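Long-range contact in putative carbohydrate-active enzyme (Uncultured organism, PDB 5WH8), which probably hydrolyses glycosidic bonds in cellulose, this chain being the family 5 glycoside hydrolase domain of a longer multi-modular protein: residues 46-60 with 89-102. Residues are numbered along the deposited sequence; the frame is centred on the assembly and turned at random. Where two conformers were deposited one is given.
Sequences YTEASLTALVKDWNI and YIDNMVDICAKLGI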
# COMPACT_ATOMS: atom_id res chain seq x y z
N TYR A 46 10.81 -8.61 8.22
CA TYR A 46 9.73 -9.11 7.34
C TYR A 46 9.84 -10.63 7.25
O TYR A 46 10.48 -11.18 6.35
CB TYR A 46 9.79 -8.42 5.96
CG TYR A 46 9.93 -6.92 6.14
CD1 TYR A 46 9.03 -6.21 6.94
CD2 TYR A 46 11.03 -6.23 5.62
CE1 TYR A 46 9.19 -4.85 7.17
CE2 TYR A 46 11.19 -4.87 5.85
CZ TYR A 46 10.28 -4.19 6.63
OH TYR A 46 10.48 -2.85 6.87
N THR A 47 9.20 -11.28 8.22
CA THR A 47 9.26 -12.74 8.36
C THR A 47 7.89 -13.31 8.72
O THR A 47 6.94 -12.58 9.01
CB THR A 47 10.24 -13.15 9.48
OG1 THR A 47 9.73 -12.70 10.74
CG2 THR A 47 11.60 -12.58 9.26
N GLU A 48 7.79 -14.64 8.73
CA GLU A 48 6.54 -15.23 9.14
C GLU A 48 6.23 -14.80 10.57
O GLU A 48 5.08 -14.46 10.88
CB GLU A 48 6.58 -16.76 9.02
CG GLU A 48 5.21 -17.34 9.33
CD GLU A 48 5.05 -18.81 8.95
OE1 GLU A 48 5.95 -19.37 8.28
OE2 GLU A 48 4.01 -19.39 9.34
N ALA A 49 7.23 -14.79 11.44
CA ALA A 49 7.00 -14.40 12.82
C ALA A 49 6.54 -12.95 12.97
O ALA A 49 5.64 -12.66 13.76
CB ALA A 49 8.25 -14.63 13.65
N SER A 50 7.15 -12.02 12.24
CA SER A 50 6.82 -10.62 12.44
C SER A 50 5.45 -10.33 11.87
O SER A 50 4.65 -9.62 12.49
CB SER A 50 7.88 -9.70 11.81
OG SER A 50 7.86 -9.71 10.39
N LEU A 51 5.14 -10.87 10.69
CA LEU A 51 3.81 -10.66 10.14
C LEU A 51 2.72 -11.36 10.97
O LEU A 51 1.62 -10.85 11.10
CB LEU A 51 3.75 -11.12 8.69
CG LEU A 51 4.17 -10.09 7.62
CD1 LEU A 51 3.15 -9.01 7.52
CD2 LEU A 51 5.53 -9.51 7.89
N THR A 52 3.03 -12.50 11.58
CA THR A 52 2.08 -13.15 12.48
C THR A 52 1.76 -12.21 13.67
O THR A 52 0.60 -12.08 14.04
CB THR A 52 2.62 -14.53 12.99
OG1 THR A 52 2.68 -15.45 11.91
CG2 THR A 52 1.69 -15.12 14.03
N ALA A 53 2.77 -11.54 14.23
CA ALA A 53 2.54 -10.58 15.30
C ALA A 53 1.70 -9.40 14.81
O ALA A 53 0.81 -8.92 15.51
CB ALA A 53 3.88 -10.07 15.90
N LEU A 54 1.99 -8.90 13.60
CA LEU A 54 1.20 -7.80 13.07
C LEU A 54 -0.28 -8.18 12.96
O LEU A 54 -1.17 -7.36 13.24
CB LEU A 54 1.73 -7.37 11.70
CG LEU A 54 2.94 -6.42 11.77
CD1 LEU A 54 3.58 -6.34 10.41
CD2 LEU A 54 2.48 -5.06 12.24
N VAL A 55 -0.56 -9.39 12.52
CA VAL A 55 -1.96 -9.82 12.35
C VAL A 55 -2.63 -10.12 13.68
O VAL A 55 -3.71 -9.59 13.97
CB VAL A 55 -2.02 -11.04 11.41
CG1 VAL A 55 -3.44 -11.58 11.29
CG2 VAL A 55 -1.49 -10.67 10.03
N LYS A 56 -1.99 -10.95 14.50
CA LYS A 56 -2.61 -11.39 15.75
C LYS A 56 -2.60 -10.34 16.85
O LYS A 56 -3.55 -10.30 17.65
CB LYS A 56 -1.93 -12.66 16.27
CG LYS A 56 -1.97 -13.84 15.32
CD LYS A 56 -3.38 -14.28 14.91
CE LYS A 56 -4.17 -14.89 16.06
NZ LYS A 56 -5.51 -15.37 15.61
N ASP A 57 -1.55 -9.52 16.93
CA ASP A 57 -1.39 -8.53 17.99
C ASP A 57 -1.71 -7.08 17.58
O ASP A 57 -2.25 -6.33 18.38
CB ASP A 57 0.05 -8.55 18.54
CG ASP A 57 0.51 -9.94 18.97
OD1 ASP A 57 -0.32 -10.74 19.47
OD2 ASP A 57 1.71 -10.23 18.83
N TRP A 58 -1.35 -6.66 16.37
CA TRP A 58 -1.68 -5.29 15.95
C TRP A 58 -3.01 -5.23 15.19
O TRP A 58 -3.49 -4.14 14.91
CB TRP A 58 -0.59 -4.67 15.06
CG TRP A 58 0.82 -4.53 15.58
CD1 TRP A 58 1.54 -5.40 16.37
CD2 TRP A 58 1.70 -3.43 15.30
NE1 TRP A 58 2.81 -4.91 16.58
CE2 TRP A 58 2.93 -3.70 15.94
CE3 TRP A 58 1.57 -2.25 14.57
CZ2 TRP A 58 4.01 -2.84 15.86
CZ3 TRP A 58 2.63 -1.40 14.49
CH2 TRP A 58 3.85 -1.69 15.13
N ASN A 59 -3.57 -6.38 14.80
CA ASN A 59 -4.88 -6.43 14.14
C ASN A 59 -4.88 -5.78 12.75
O ASN A 59 -5.89 -5.20 12.33
CB ASN A 59 -5.95 -5.77 15.02
CG ASN A 59 -5.93 -6.29 16.44
OD1 ASN A 59 -5.63 -5.56 17.39
ND2 ASN A 59 -6.23 -7.57 16.60
N ILE A 60 -3.78 -5.90 12.00
CA ILE A 60 -3.76 -5.29 10.66
C ILE A 60 -4.64 -6.08 9.69
O ILE A 60 -4.85 -7.28 9.87
CB ILE A 60 -2.33 -5.18 10.04
CG1 ILE A 60 -1.69 -6.54 9.70
CG2 ILE A 60 -1.42 -4.32 10.94
CD1 ILE A 60 -0.44 -6.42 8.82
N TYR A 89 11.55 -13.76 -3.46
CA TYR A 89 11.41 -13.22 -2.12
C TYR A 89 10.04 -12.56 -1.91
O TYR A 89 9.40 -12.74 -0.86
CB TYR A 89 12.53 -12.21 -1.88
CG TYR A 89 12.44 -11.41 -0.60
CD1 TYR A 89 12.91 -11.92 0.59
CD2 TYR A 89 11.89 -10.13 -0.59
CE1 TYR A 89 12.84 -11.20 1.76
CE2 TYR A 89 11.81 -9.41 0.58
CZ TYR A 89 12.29 -9.95 1.74
OH TYR A 89 12.23 -9.23 2.91
N ILE A 90 9.63 -11.77 -2.89
CA ILE A 90 8.33 -11.11 -2.86
C ILE A 90 7.22 -12.16 -2.81
O ILE A 90 6.27 -12.05 -2.01
CB ILE A 90 8.16 -10.19 -4.10
CG1 ILE A 90 9.14 -9.00 -4.00
CG2 ILE A 90 6.73 -9.67 -4.23
CD1 ILE A 90 9.38 -8.24 -5.31
N ASP A 91 7.35 -13.19 -3.65
CA ASP A 91 6.36 -14.27 -3.67
C ASP A 91 6.22 -14.93 -2.30
O ASP A 91 5.11 -15.27 -1.88
CB ASP A 91 6.74 -15.36 -4.67
CG ASP A 91 6.62 -14.95 -6.13
OD1 ASP A 91 5.93 -13.97 -6.48
OD2 ASP A 91 7.22 -15.68 -6.97
N ASN A 92 7.35 -15.14 -1.62
CA ASN A 92 7.33 -15.72 -0.28
C ASN A 92 6.52 -14.85 0.69
O ASN A 92 5.72 -15.36 1.48
CB ASN A 92 8.75 -15.90 0.28
CG ASN A 92 9.55 -16.99 -0.42
OD1 ASN A 92 9.02 -17.80 -1.19
ND2 ASN A 92 10.85 -17.03 -0.15
N MET A 93 6.72 -13.54 0.63
CA MET A 93 5.98 -12.61 1.49
C MET A 93 4.48 -12.63 1.16
O MET A 93 3.63 -12.59 2.05
CB MET A 93 6.51 -11.19 1.37
CG MET A 93 7.95 -11.01 1.80
SD MET A 93 8.30 -11.61 3.45
CE MET A 93 7.07 -10.77 4.43
N VAL A 94 4.15 -12.68 -0.13
CA VAL A 94 2.74 -12.77 -0.56
C VAL A 94 2.09 -14.05 0.01
O VAL A 94 0.93 -14.02 0.46
CB VAL A 94 2.63 -12.73 -2.10
CG1 VAL A 94 1.18 -12.99 -2.55
CG2 VAL A 94 3.14 -11.39 -2.62
N ASP A 95 2.83 -15.15 0.02
CA ASP A 95 2.31 -16.41 0.55
C ASP A 95 2.11 -16.35 2.07
O ASP A 95 1.13 -16.91 2.60
CB ASP A 95 3.23 -17.58 0.19
CG ASP A 95 3.27 -17.88 -1.30
OD1 ASP A 95 2.27 -17.62 -2.02
OD2 ASP A 95 4.30 -18.41 -1.76
N ILE A 96 3.01 -15.68 2.79
CA ILE A 96 2.85 -15.51 4.23
C ILE A 96 1.57 -14.73 4.49
O ILE A 96 0.77 -15.12 5.35
CB ILE A 96 4.06 -14.81 4.88
CG1 ILE A 96 5.25 -15.78 4.91
CG2 ILE A 96 3.77 -14.34 6.31
CD1 ILE A 96 6.58 -15.08 5.09
N CYS A 97 1.32 -13.67 3.72
CA CYS A 97 0.07 -12.92 3.90
C CYS A 97 -1.15 -13.80 3.63
O CYS A 97 -2.16 -13.69 4.32
CB CYS A 97 0.02 -11.69 2.99
SG CYS A 97 1.20 -10.38 3.50
N ALA A 98 -1.07 -14.65 2.60
CA ALA A 98 -2.18 -15.57 2.30
C ALA A 98 -2.45 -16.51 3.47
O ALA A 98 -3.61 -16.75 3.83
CB ALA A 98 -1.90 -16.38 1.05
N LYS A 99 -1.38 -17.07 4.05
CA LYS A 99 -1.51 -18.01 5.16
C LYS A 99 -2.15 -17.37 6.39
O LYS A 99 -2.83 -18.06 7.16
CB LYS A 99 -0.14 -18.59 5.53
CG LYS A 99 0.37 -19.62 4.53
CD LYS A 99 1.77 -20.11 4.90
CE LYS A 99 2.16 -21.37 4.13
NZ LYS A 99 1.77 -21.31 2.69
N LEU A 100 -1.95 -16.06 6.55
CA LEU A 100 -2.52 -15.29 7.65
C LEU A 100 -3.86 -14.65 7.32
O LEU A 100 -4.50 -14.09 8.20
CB LEU A 100 -1.53 -14.18 8.09
CG LEU A 100 -0.23 -14.70 8.70
CD1 LEU A 100 0.81 -13.57 8.79
CD2 LEU A 100 -0.46 -15.30 10.09
N GLY A 101 -4.30 -14.74 6.07
CA GLY A 101 -5.57 -14.15 5.65
C GLY A 101 -5.59 -12.63 5.69
O GLY A 101 -6.61 -12.05 6.08
N ILE A 102 -4.50 -11.98 5.30
CA ILE A 102 -4.52 -10.52 5.11
C ILE A 102 -4.20 -10.13 3.68
O ILE A 102 -3.54 -10.87 2.93
CB ILE A 102 -3.53 -9.77 6.05
CG1 ILE A 102 -2.09 -10.27 5.90
CG2 ILE A 102 -4.02 -9.88 7.52
CD1 ILE A 102 -1.08 -9.30 6.54
O HOH W 1 12.63 -10.69 4.97
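Tyr89 reaches Tyr46 with the end of its side chain, the phenol oxygen OH standing 4.0 Å from Tyr46 CB, near the plane of the Tyr46 ring and at its edge. A water completes the link: lying in the plane of the Tyr89 ring, it accepts from Tyr89 OH and donates to Tyr46 O, with 2.6 Å between its oxygen and Tyr46 O. One turn on, Met93 bends at both chi2 and chi3 (-54° and -53°), which brings its thioether against Tyr46, just ahead of helix 48-56; CE meets Tyr46 CB at 3.9 Å, and the side chain crosses that of Leu51 at about a right angle.

Ile96 faces the first turn of that helix. Its CD1 lies 3.9 Å from Glu48 N, while CG2 packs against Leu51 CB. The turn itself is fixed by a capping box, in which Thr47 OG1 accepts from Ser50 N and Ser50 OG from Thr47 N.

Leu100 sets its two methyls against adjacent residues of helix 48-56: CD1 approaches Leu51 C at 3.6 Å, and CD2 meets Thr52 OG1, whose hydroxyl is already committed to Glu48 O. Gly101 follows helix 83-100 with a Schellman motif, and beyond it Ile102 points toward segment 46-60. Both its branches touch Val55 CG2, CG2 at 3.7 Å, and CD1 reaches on to Ile60 CD1, also at 3.7 Å.

Apolar packing thus joins successive helices of a beta/alpha barrel; the axes of the short segments come within 10.2 Å and cross at -38°. Beneath them, Tyr46, Leu51 and Leu54 touch Phe63 of strand 62-68, Ile60 rests on Met34 of strand 32-36, and Ile90 continues the layer against Phe128 and Met132 of helix 122-135.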